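Local coordinates for conserved protein (PDB 1I36), which is of unknown function but binds NADP and resembles 3-hydroxyacid dehydrogenases in structure, so it is probably an NADP-dependent oxidoreductase, at the interface of chains A and B. Sequence-based numbering; all coordinates share one arbitrary frame. Chains: chain A/B, Conserved hypothetical protein MTH1747.

Both contacts belong to one two-fold symmetric interface between two copies of the protein, and their C-alpha centres lie about 21 Å apart. The long helix 154-182 runs through both: its first turns in chain A meet the start of chain B's helix 186-197 in contact 1, while Leu172 of each chain packs on Gly168 of the other in contact 2, where helix 238-249 of chain A and its chain B equivalent add a disulfide. Contact 1 pairs a charged clasp with an aliphatic flank; contact 2 is a mostly apolar centre with a covalent tie. Symmetry and disulfide together suggest a stable dimer.

Contact 1: the interface of chains A and B. Residues chain A 148-149, 154, 157-158, 161; chain B 185, 188-189, 191-192.
Helix 186-197 of chain B docks by its first turns against the start of the long helix 154-182 of chain A and the loop before it, in a protein related in structure to the 3-hydroxyacid dehydrogenases. The polar half is a salt-bridge cluster on A:Arg148. Its chain bends at chi2 (-78°) and then runs extended past B:Asp188 in the opposite direction, carrying the guanidinium between two carboxylates one helical turn apart. A:Arg148 NH1 donates to B:Glu191 OE1 at 2.7 Å and to B:Asp188 OD1 at 3.0 Å. Both acceptors lie close to the guanidinium plane, yet each oxygen is met from above its own carboxylate plane; the B:Asp188 carboxylate stands nearly perpendicular to the guanidinium (86°). A:Arg148 NH2 has a weak bond to the same B:Glu191 oxygen and also reaches it through water 1, whose O is 3.2 Å from NH2. One guanidinium face carries B:Met192 SD, offset toward the rim. The other carboxylate oxygen of B:Asp188, OD2, accepts the backbone N-H of A:Gly149 (N to OD2 3.2 Å), so this carboxylate joins side chain and main chain of neighbouring loop residues and is held against rotation. The guanidinium probably offsets the repulsion between the two neighbouring acids.

Beneath this clasp the contact is aliphatic. A:Ile158 crosses B:Met192 at about a right angle, its CG2 branch pressed tightly on CG at 3.5 Å, while CD1 lies against B:Asp188 CB. B:Leu185 spreads both methyls over A:Asp154, with CD2 3.8 Å from A:Gly149 CA. Farther along the helix, A:Leu161 CD1 meets B:Val189 CG2 at 3.9 Å.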
loop_
_atom_site.group_PDB
_atom_site.type_symbol
_atom_site.label_atom_id
_atom_site.label_comp_id
_atom_site.label_asym_id
_atom_site.label_seq_id
_atom_site.Cartn_x
_atom_site.Cartn_y
_atom_site.Cartn_z
ATOM N N ARG A 148 -2.716 19.481 -14.176
ATOM C CA ARG A 148 -3.402 18.927 -13.000
ATOM C C ARG A 148 -3.608 20.075 -12.021
ATOM O O ARG A 148 -2.905 21.081 -12.107
ATOM C CB ARG A 148 -2.529 17.853 -12.314
ATOM C CG ARG A 148 -2.326 16.583 -13.126
ATOM C CD ARG A 148 -3.559 15.718 -13.042
ATOM N NE ARG A 148 -3.486 14.513 -13.869
ATOM C CZ ARG A 148 -4.352 13.510 -13.774
ATOM N NH1 ARG A 148 -5.342 13.577 -12.889
ATOM N NH2 ARG A 148 -4.256 12.463 -14.585
ATOM N N GLY A 149 -4.513 19.906 -11.059
ATOM C CA GLY A 149 -4.731 20.940 -10.068
ATOM C C GLY A 149 -5.218 22.257 -10.653
ATOM O O GLY A 149 -5.789 22.278 -11.751
ATOM N N ASP A 154 0.143 22.860 -6.662
ATOM C CA ASP A 154 -0.648 21.635 -6.824
ATOM C C ASP A 154 0.119 20.497 -7.464
ATOM O O ASP A 154 0.106 19.387 -6.928
ATOM C CB ASP A 154 -1.964 21.870 -7.577
ATOM C CG ASP A 154 -2.920 22.765 -6.812
ATOM O OD1 ASP A 154 -2.758 22.942 -5.586
ATOM O OD2 ASP A 154 -3.867 23.266 -7.435
ATOM N N ALA A 157 2.650 19.205 -5.049
ATOM C CA ALA A 157 1.955 18.479 -3.986
ATOM C C ALA A 157 1.567 17.090 -4.463
ATOM O O ALA A 157 1.623 16.166 -3.689
ATOM C CB ALA A 157 0.672 19.224 -3.520
ATOM N N ILE A 158 0.969 17.002 -5.648
ATOM C CA ILE A 158 0.588 15.715 -6.210
ATOM C C ILE A 158 1.797 14.767 -6.328
ATOM O O ILE A 158 1.713 13.556 -6.021
ATOM C CB ILE A 158 -0.046 15.885 -7.611
ATOM C CG1 ILE A 158 -1.422 16.528 -7.487
ATOM C CG2 ILE A 158 -0.203 14.490 -8.303
ATOM C CD1 ILE A 158 -1.846 17.337 -8.762
ATOM N N LEU A 161 2.834 13.654 -2.837
ATOM C CA LEU A 161 1.842 12.738 -2.262
ATOM C C LEU A 161 1.951 11.339 -2.847
ATOM O O LEU A 161 1.860 10.344 -2.108
ATOM C CB LEU A 161 0.435 13.303 -2.418
ATOM C CG LEU A 161 0.242 14.502 -1.480
ATOM C CD1 LEU A 161 -1.025 15.262 -1.822
ATOM C CD2 LEU A 161 0.199 14.021 -0.033
ATOM N N LEU B 185 -7.060 18.029 -4.028
ATOM C CA LEU B 185 -6.414 17.210 -5.067
ATOM C C LEU B 185 -6.596 15.694 -4.939
ATOM O O LEU B 185 -5.864 14.926 -5.567
ATOM C CB LEU B 185 -4.903 17.508 -5.042
ATOM C CG LEU B 185 -4.531 19.008 -5.195
ATOM C CD1 LEU B 185 -3.060 19.263 -4.903
ATOM C CD2 LEU B 185 -4.842 19.416 -6.619
ATOM N N ASP B 188 -6.928 13.791 -8.339
ATOM C CA ASP B 188 -5.680 13.748 -9.093
ATOM C C ASP B 188 -4.712 12.766 -8.456
ATOM O O ASP B 188 -4.026 12.017 -9.164
ATOM C CB ASP B 188 -5.009 15.120 -9.116
ATOM C CG ASP B 188 -5.748 16.113 -9.970
ATOM O OD1 ASP B 188 -6.320 15.713 -11.003
ATOM O OD2 ASP B 188 -5.721 17.301 -9.627
ATOM N N VAL B 189 -4.606 12.792 -7.123
ATOM C CA VAL B 189 -3.679 11.858 -6.471
ATOM C C VAL B 189 -4.120 10.419 -6.780
ATOM O O VAL B 189 -3.302 9.600 -7.191
ATOM C CB VAL B 189 -3.546 12.100 -4.938
ATOM C CG1 VAL B 189 -2.759 10.969 -4.294
ATOM C CG2 VAL B 189 -2.808 13.401 -4.700
ATOM N N GLU B 191 -5.764 9.336 -9.333
ATOM C CA GLU B 191 -5.455 9.036 -10.722
ATOM C C GLU B 191 -3.968 8.814 -10.976
ATOM O O GLU B 191 -3.610 7.990 -11.818
ATOM C CB GLU B 191 -5.985 10.115 -11.661
ATOM C CG GLU B 191 -7.492 10.115 -11.806
ATOM C CD GLU B 191 -8.013 11.310 -12.606
ATOM O OE1 GLU B 191 -7.273 11.831 -13.475
ATOM O OE2 GLU B 191 -9.170 11.731 -12.354
ATOM N N MET B 192 -3.087 9.538 -10.269
ATOM C CA MET B 192 -1.647 9.341 -10.486
ATOM C C MET B 192 -1.261 7.980 -9.938
ATOM O O MET B 192 -0.378 7.318 -10.471
ATOM C CB MET B 192 -0.795 10.427 -9.810
ATOM C CG MET B 192 -0.916 11.817 -10.425
ATOM S SD MET B 192 -0.709 11.864 -12.203
ATOM C CE MET B 192 0.964 11.513 -12.380
HETATM O O HOH W 1 -5.756 9.839 -15.473
#

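Contact 2: the interface of chains A and B. Residues chain A 168, 172, 237-238, 241-242, 245; chain B 168-169, 172, 175, 238, 240-242, 245.
An interchain disulfide and a methionine-leucine core join the two chains where their helices 238-249 (238-248 in chain B) and 154-182 meet around the two-fold axis. A:Cys241 SG and B:Cys241 SG are bonded at 2.0 Å; each sulfur lies anti to its carbonyl carbon, so the two side chains leave their helices alike. The methionines pack beside the bridge. B:Met238 SD touches A:Cys241 CB at 3.6 Å, and A:Met238 SD lies reciprocally on B:Cys241 CB. Both methionine chains bend at chi2 and chi3, which folds their methyls inward until A:Met238 CE and B:Met238 CE meet at 3.8 Å, the side chains crossing at about a right angle.

The leucines break the symmetry. A:Leu172 has CG anti to the carbonyl carbon (chi1 -70°) and B:Leu172 has CG anti to the backbone N (chi1 178°), yet each lays a methyl on the partner's glycine: A:Leu172 CD1 is 3.5 Å from B:Gly168 C, and B:Leu172 CD2 is 3.6 Å from A:Gly168 C. Lacking side chains, the glycines probably allow the long helices to come close. The second methyl of A:Leu172, CD2, reaches B:Met238 CE.

Packing is looser at the flank, where A:Ile245 has little surface hidden and reaches B:Met238 SD at 4.0 Å through CG1. At the rim B:Glu175, extended beyond CG, supplies a polar grip: its two oxygens use their syn lone pairs to accept successive backbone N-H groups, A:Val237 N to OE2 at 2.8 Å (161° at H) and A:Met238 N to OE1 at 2.9 Å. The carboxylate thus caps the N-terminus of helix 238-249, where the helix dipole probably favours its charge. This short helix, near the C-terminal end of the chain, meets the partner's long helix 154-182 by its N-terminal end.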
loop_
_atom_site.group_PDB
_atom_site.type_symbol
_atom_site.label_atom_id
_atom_site.label_comp_id
_atom_site.label_asym_id
_atom_site.label_seq_id
_atom_site.Cartn_x
_atom_site.Cartn_y
_atom_site.Cartn_z
ATOM N N GLY A 168 5.809 4.588 1.372
ATOM C CA GLY A 168 5.201 4.012 2.561
ATOM C C GLY A 168 4.866 2.527 2.347
ATOM O O GLY A 168 5.091 1.729 3.239
ATOM N N LEU A 172 6.084 -0.833 4.337
ATOM C CA LEU A 172 5.090 -1.743 4.918
ATOM C C LEU A 172 5.338 -3.155 4.385
ATOM O O LEU A 172 5.307 -4.142 5.140
ATOM C CB LEU A 172 3.665 -1.302 4.564
ATOM C CG LEU A 172 3.146 -0.015 5.211
ATOM C CD1 LEU A 172 1.885 0.473 4.477
ATOM C CD2 LEU A 172 2.832 -0.226 6.717
ATOM N N VAL A 237 1.643 11.420 10.564
ATOM C CA VAL A 237 1.919 10.330 11.508
ATOM C C VAL A 237 2.759 9.196 10.924
ATOM O O VAL A 237 3.693 8.721 11.572
ATOM C CB VAL A 237 0.612 9.720 11.998
ATOM C CG1 VAL A 237 0.892 8.481 12.863
ATOM C CG2 VAL A 237 -0.186 10.782 12.760
ATOM N N MET A 238 2.455 8.780 9.695
ATOM C CA MET A 238 3.161 7.672 9.054
ATOM C C MET A 238 4.643 7.849 8.671
ATOM O O MET A 238 5.442 6.921 8.833
ATOM C CB MET A 238 2.349 7.162 7.846
ATOM C CG MET A 238 0.939 6.662 8.168
ATOM S SD MET A 238 0.963 5.105 9.125
ATOM C CE MET A 238 1.363 3.950 7.850
ATOM N N CYS A 241 7.471 6.402 11.221
ATOM C CA CYS A 241 7.750 4.963 11.197
ATOM C C CYS A 241 8.407 4.559 9.890
ATOM O O CYS A 241 9.373 3.786 9.885
ATOM C CB CYS A 241 6.460 4.175 11.428
ATOM S SG CYS A 241 5.723 4.435 13.087
ATOM N N ILE A 242 7.921 5.114 8.775
ATOM C CA ILE A 242 8.486 4.799 7.466
ATOM C C ILE A 242 9.970 5.169 7.438
ATOM O O ILE A 242 10.790 4.412 6.917
ATOM C CB ILE A 242 7.711 5.509 6.316
ATOM C CG1 ILE A 242 6.290 4.943 6.193
ATOM C CG2 ILE A 242 8.420 5.322 4.980
ATOM C CD1 ILE A 242 5.363 5.833 5.340
ATOM N N ILE A 245 12.146 2.626 9.106
ATOM C CA ILE A 245 12.411 1.447 8.275
ATOM C C ILE A 245 13.547 1.756 7.292
ATOM O O ILE A 245 14.480 0.956 7.125
ATOM C CB ILE A 245 11.156 0.991 7.455
ATOM C CG1 ILE A 245 10.058 0.438 8.376
ATOM C CG2 ILE A 245 11.550 -0.024 6.397
ATOM C CD1 ILE A 245 10.394 -0.869 9.050
ATOM N N GLY B 168 -2.206 -1.539 7.108
ATOM C CA GLY B 168 -1.196 -0.502 7.031
ATOM C C GLY B 168 -1.388 0.327 5.761
ATOM O O GLY B 168 -1.333 1.546 5.813
ATOM N N VAL B 169 -1.651 -0.331 4.635
ATOM C CA VAL B 169 -1.848 0.372 3.367
ATOM C C VAL B 169 -3.087 1.277 3.471
ATOM O O VAL B 169 -3.087 2.407 2.971
ATOM C CB VAL B 169 -1.978 -0.636 2.191
ATOM C CG1 VAL B 169 -2.492 0.048 0.909
ATOM C CG2 VAL B 169 -0.647 -1.288 1.941
ATOM N N LEU B 172 -2.143 4.367 5.407
ATOM C CA LEU B 172 -1.278 5.194 4.571
ATOM C C LEU B 172 -2.119 5.961 3.527
ATOM O O LEU B 172 -1.916 7.178 3.298
ATOM C CB LEU B 172 -0.253 4.304 3.879
ATOM C CG LEU B 172 0.725 4.983 2.918
ATOM C CD1 LEU B 172 1.622 5.958 3.697
ATOM C CD2 LEU B 172 1.553 3.926 2.223
ATOM N N GLU B 175 -4.046 8.864 5.262
ATOM C CA GLU B 175 -3.227 10.026 5.557
ATOM C C GLU B 175 -2.880 10.767 4.260
ATOM O O GLU B 175 -3.066 11.974 4.175
ATOM C CB GLU B 175 -1.974 9.648 6.336
ATOM C CG GLU B 175 -1.111 10.846 6.640
ATOM C CD GLU B 175 -0.200 10.633 7.797
ATOM O OE1 GLU B 175 0.881 10.037 7.615
ATOM O OE2 GLU B 175 -0.541 11.114 8.890
ATOM N N MET B 238 6.238 -0.284 12.107
ATOM C CA MET B 238 5.005 0.265 11.545
ATOM C C MET B 238 3.709 0.266 12.346
ATOM O O MET B 238 2.944 1.240 12.283
ATOM C CB MET B 238 4.733 -0.329 10.153
ATOM C CG MET B 238 5.853 -0.127 9.129
ATOM S SD MET B 238 6.265 1.627 8.915
ATOM C CE MET B 238 4.680 2.287 8.585
ATOM N N THR B 240 2.927 0.963 15.338
ATOM C CA THR B 240 2.726 2.136 16.187
ATOM C C THR B 240 2.083 3.303 15.426
ATOM O O THR B 240 1.129 3.901 15.908
ATOM C CB THR B 240 4.030 2.585 16.864
ATOM O OG1 THR B 240 4.560 1.505 17.650
ATOM C CG2 THR B 240 3.764 3.754 17.804
ATOM N N CYS B 241 2.592 3.628 14.237
ATOM C CA CYS B 241 1.999 4.723 13.471
ATOM C C CYS B 241 0.602 4.388 12.970
ATOM O O CYS B 241 -0.286 5.242 12.970
ATOM C CB CYS B 241 2.890 5.100 12.294
ATOM S SG CYS B 241 4.400 5.957 12.840
ATOM N N ILE B 242 0.427 3.151 12.494
ATOM C CA ILE B 242 -0.856 2.699 11.963
ATOM C C ILE B 242 -1.944 2.838 13.014
ATOM O O ILE B 242 -3.049 3.312 12.731
ATOM C CB ILE B 242 -0.769 1.213 11.473
ATOM C CG1 ILE B 242 0.228 1.109 10.304
ATOM C CG2 ILE B 242 -2.141 0.756 10.966
ATOM C CD1 ILE B 242 0.692 -0.327 10.028
ATOM N N ILE B 245 -3.103 6.226 13.398
ATOM C CA ILE B 245 -4.045 6.576 12.341
ATOM C C ILE B 245 -5.445 6.033 12.696
ATOM O O ILE B 245 -6.452 6.744 12.614
ATOM C CB ILE B 245 -3.577 6.029 10.958
ATOM C CG1 ILE B 245 -2.292 6.760 10.513
ATOM C CG2 ILE B 245 -4.659 6.259 9.897
ATOM C CD1 ILE B 245 -2.492 8.246 10.272
#